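Local coordinates for protein phosphoribosylaminoimidazole-succinocarboxamide synthase (PDB 3U54) that catalyses the ATP-dependent joining of L-aspartate to carboxyaminoimidazole ribonucleotide, giving SAICAR in de novo purine biosynthesis, at residues M25-D30 and N76-E81. Residues are numbered along the deposited sequence; the frame is centred on the assembly and turned at random.
Sequences MEFKDD and NRLIVE. With CD (cadmium ion), chain I.
The Phe27 ring has the backbone O of Asn76 at its edge, in plane, while Leu78 CG lies oblique to the ring, 3.8 Å from Phe27 CE2. The Arg77 guanidinium takes OE2 of Glu26 at its edge, near its plane, and the carboxylate is turned 87° against it. These residues join the two central strands, 22-27 and 77-81, of the four-stranded antiparallel sheet of this SAICAR synthetase. Met25 and Leu78 form a hydrogen-bonded antiparallel pair, with Met25 N to Leu78 O at 2.8 Å and Leu78 N to Met25 O at 2.9 Å. Glu26 and Arg77 follow as a non-hydrogen-bonded pair. They form a salt bridge whose hydrogen bond, Arg77 NE to Glu26 OE2 at 3.3 Å, is weak. The extended Glu26 chain, its CG anti to the backbone N (chi1 -164°), crosses Arg77 at a slant, Glu26 CG to Arg77 CG 3.5 Å. An alanine in place of Arg77 would probably leave the Glu26 carboxylate without this charged mate and take away the methylene packed on Glu26 CG. On the other sheet face, the selenomethionine at Met25 bends at its last torsion. This brings Met25 CE to 3.7 Å from Leu78 CD1. The same methyl also meets CG1 of Val80. Helix 45-62 packs on Phe27 and Leu78, through Ala50 and Val54 among others. Beyond the contact, Glu81 OE2 binds a cadmium ion. Where strand 22-27 ends, Phe27 is held by both its backbone polar atoms. Its N donates to Asn76 O. Phe27 O accepts a hydrogen bond from Asn76 ND2 at 2.9 Å and lies 23° out of the Asn76 side-chain amide plane.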
HETATM    1  N   MSE A  25     -34.219  16.610 -13.269  1.00 19.97           N
HETATM    2  CA  MSE A  25     -33.874  15.748 -14.385  1.00 20.46           C
HETATM    3  C   MSE A  25     -35.192  15.296 -14.998  1.00 23.14           C
HETATM    4  O   MSE A  25     -36.004  14.643 -14.337  1.00 17.37           O
HETATM    5  CB  MSE A  25     -33.066  14.547 -13.885  1.00 21.06           C
HETATM    6  CG  MSE A  25     -32.476  13.673 -14.973  1.00 26.82           C
HETATM    7 SE   MSE A  25     -31.099  12.434 -14.321  1.00 35.55          SE
HETATM    8  CE  MSE A  25     -32.052  11.516 -12.942  1.00 19.62           C
ATOM      9  N   GLU A  26     -35.429  15.661 -16.250  1.00 22.70           N
ATOM     10  CA  GLU A  26     -36.729  15.337 -16.843  1.00 29.87           C
ATOM     11  C   GLU A  26     -36.635  14.272 -17.938  1.00 25.04           C
ATOM     12  O   GLU A  26     -35.921  14.442 -18.935  1.00 25.70           O
ATOM     13  CB  GLU A  26     -37.453  16.596 -17.349  1.00 31.11           C
ATOM     14  CG  GLU A  26     -38.958  16.377 -17.619  1.00 33.67           C
ATOM     15  CD  GLU A  26     -39.606  17.540 -18.370  1.00 44.64           C
ATOM     16  OE1 GLU A  26     -38.898  18.275 -19.101  1.00 41.54           O
ATOM     17  OE2 GLU A  26     -40.839  17.711 -18.239  1.00 45.51           O
ATOM     18  N   PHE A  27     -37.356  13.177 -17.729  1.00 24.42           N
ATOM     19  CA  PHE A  27     -37.330  12.058 -18.654  1.00 29.92           C
ATOM     20  C   PHE A  27     -38.363  12.252 -19.746  1.00 27.54           C
ATOM     21  O   PHE A  27     -39.525  12.541 -19.467  1.00 29.69           O
ATOM     22  CB  PHE A  27     -37.526  10.738 -17.906  1.00 25.96           C
ATOM     23  CG  PHE A  27     -36.361  10.364 -17.024  1.00 25.88           C
ATOM     24  CD1 PHE A  27     -35.477   9.366 -17.405  1.00 26.44           C
ATOM     25  CD2 PHE A  27     -36.145  11.014 -15.824  1.00 17.86           C
ATOM     26  CE1 PHE A  27     -34.414   9.004 -16.600  1.00 23.08           C
ATOM     27  CE2 PHE A  27     -35.081  10.663 -15.014  1.00 13.28           C
ATOM     28  CZ  PHE A  27     -34.216   9.642 -15.400  1.00 21.57           C
ATOM     29  N   LYS A  28     -37.922  12.114 -20.991  1.00 29.51           N
ATOM     30  CA  LYS A  28     -38.779  12.371 -22.148  1.00 32.51           C
ATOM     31  C   LYS A  28     -39.243  11.067 -22.785  1.00 33.31           C
ATOM     32  O   LYS A  28     -38.797   9.990 -22.400  1.00 30.07           O
ATOM     33  CB  LYS A  28     -38.045  13.254 -23.174  1.00 32.47           C
ATOM     34  N   ASP A  29     -40.155  11.167 -23.748  1.00 36.31           N
ATOM     35  CA  ASP A  29     -40.578   9.998 -24.510  1.00 35.72           C
ATOM     36  C   ASP A  29     -39.760   9.798 -25.795  1.00 36.61           C
ATOM     37  O   ASP A  29     -39.829   8.728 -26.422  1.00 33.50           O
ATOM     38  CB  ASP A  29     -42.084  10.047 -24.787  1.00 37.48           C
ATOM     39  CG  ASP A  29     -42.918   9.676 -23.562  1.00 41.10           C
ATOM     40  OD1 ASP A  29     -44.150   9.505 -23.706  1.00 39.47           O
ATOM     41  OD2 ASP A  29     -42.338   9.551 -22.458  1.00 32.83           O
ATOM     42  N   ASP A  30     -38.975  10.816 -26.166  1.00 35.08           N
ATOM     43  CA  ASP A  30     -38.077  10.729 -27.321  1.00 39.39           C
ATOM     44  C   ASP A  30     -36.967   9.701 -27.087  1.00 41.25           C
ATOM     45  O   ASP A  30     -36.277   9.742 -26.070  1.00 44.49           O
ATOM     46  CB  ASP A  30     -37.461  12.095 -27.650  1.00 44.06           C
ATOM     47  CG  ASP A  30     -38.433  13.043 -28.345  1.00 50.37           C
ATOM     48  OD1 ASP A  30     -39.625  12.697 -28.531  1.00 62.31           O
ATOM     49  OD2 ASP A  30     -37.988  14.151 -28.709  1.00 61.15           O
ATOM     50  N   ASN A  76     -42.442  11.905 -14.322  1.00 30.50           N
ATOM     51  CA  ASN A  76     -41.234  11.859 -15.163  1.00 29.09           C
ATOM     52  C   ASN A  76     -40.098  12.827 -14.801  1.00 30.08           C
ATOM     53  O   ASN A  76     -39.192  13.050 -15.601  1.00 30.37           O
ATOM     54  CB  ASN A  76     -41.606  11.968 -16.644  1.00 30.13           C
ATOM     55  CG  ASN A  76     -42.152  13.315 -17.014  1.00 33.77           C
ATOM     56  OD1 ASN A  76     -42.791  13.982 -16.200  1.00 41.05           O
ATOM     57  ND2 ASN A  76     -41.910  13.733 -18.259  1.00 33.00           N
ATOM     58  N   ARG A  77     -40.138  13.388 -13.595  1.00 26.15           N
ATOM     59  CA  ARG A  77     -39.121  14.351 -13.170  1.00 27.79           C
ATOM     60  C   ARG A  77     -38.489  13.931 -11.863  1.00 27.59           C
ATOM     61  O   ARG A  77     -39.195  13.643 -10.897  1.00 32.74           O
ATOM     62  CB  ARG A  77     -39.696  15.750 -12.998  1.00 28.52           C
ATOM     63  CG  ARG A  77     -40.064  16.479 -14.254  1.00 27.18           C
ATOM     64  CD  ARG A  77     -40.554  17.854 -13.893  1.00 39.33           C
ATOM     65  NE  ARG A  77     -40.879  18.658 -15.068  1.00 39.49           N
ATOM     66  CZ  ARG A  77     -40.878  19.984 -15.079  1.00 35.31           C
ATOM     67  NH1 ARG A  77     -40.563  20.653 -13.979  1.00 43.11           N
ATOM     68  NH2 ARG A  77     -41.177  20.644 -16.188  1.00 38.40           N
ATOM     69  N   LEU A  78     -37.157  13.899 -11.838  1.00 26.20           N
ATOM     70  CA  LEU A  78     -36.420  13.652 -10.600  1.00 22.22           C
ATOM     71  C   LEU A  78     -35.733  14.923 -10.094  1.00 23.46           C
ATOM     72  O   LEU A  78     -35.285  15.750 -10.874  1.00 18.94           O
ATOM     73  CB  LEU A  78     -35.383  12.544 -10.801  1.00 22.83           C
ATOM     74  CG  LEU A  78     -35.822  11.189 -11.354  1.00 20.68           C
ATOM     75  CD1 LEU A  78     -34.838  10.188 -10.844  1.00 13.46           C
ATOM     76  CD2 LEU A  78     -37.242  10.783 -10.936  1.00 19.64           C
ATOM     77  N   ILE A  79     -35.667  15.079  -8.781  1.00 22.75           N
ATOM     78  CA  ILE A  79     -34.902  16.154  -8.204  1.00 23.17           C
ATOM     79  C   ILE A  79     -33.561  15.573  -7.805  1.00 19.99           C
ATOM     80  O   ILE A  79     -33.492  14.613  -7.055  1.00 23.32           O
ATOM     81  CB  ILE A  79     -35.607  16.807  -6.992  1.00 25.67           C
ATOM     82  CG1 ILE A  79     -36.980  17.356  -7.410  1.00 27.87           C
ATOM     83  CG2 ILE A  79     -34.712  17.919  -6.406  1.00 15.99           C
ATOM     84  CD1 ILE A  79     -38.000  17.440  -6.289  1.00 36.80           C
ATOM     85  N   VAL A  80     -32.497  16.178  -8.311  1.00 21.63           N
ATOM     86  CA  VAL A  80     -31.172  15.611  -8.207  1.00 21.74           C
ATOM     87  C   VAL A  80     -30.178  16.660  -7.740  1.00 22.59           C
ATOM     88  O   VAL A  80     -30.215  17.815  -8.153  1.00 21.67           O
ATOM     89  CB  VAL A  80     -30.705  14.981  -9.551  1.00 24.03           C
ATOM     90  CG1 VAL A  80     -31.519  13.740  -9.871  1.00 21.96           C
ATOM     91  CG2 VAL A  80     -30.809  15.981 -10.691  1.00 15.72           C
ATOM     92  N   GLU A  81     -29.278  16.248  -6.865  1.00 26.27           N
ATOM     93  CA  GLU A  81     -28.297  17.154  -6.317  1.00 26.21           C
ATOM     94  C   GLU A  81     -27.309  17.576  -7.390  1.00 22.55           C
ATOM     95  O   GLU A  81     -27.027  16.814  -8.311  1.00 23.63           O
ATOM     96  CB  GLU A  81     -27.621  16.515  -5.108  1.00 22.06           C
ATOM     97  CG  GLU A  81     -26.407  15.714  -5.407  1.00 24.18           C
ATOM     98  CD  GLU A  81     -25.900  15.051  -4.181  1.00 26.86           C
ATOM     99  OE1 GLU A  81     -26.069  13.827  -4.059  1.00 31.76           O
ATOM    100  OE2 GLU A  81     -25.377  15.759  -3.317  1.00 33.10           O
TER
HETATM  101 CD    CD I 404     -24.128  14.705  -1.387  1.00 73.78          CD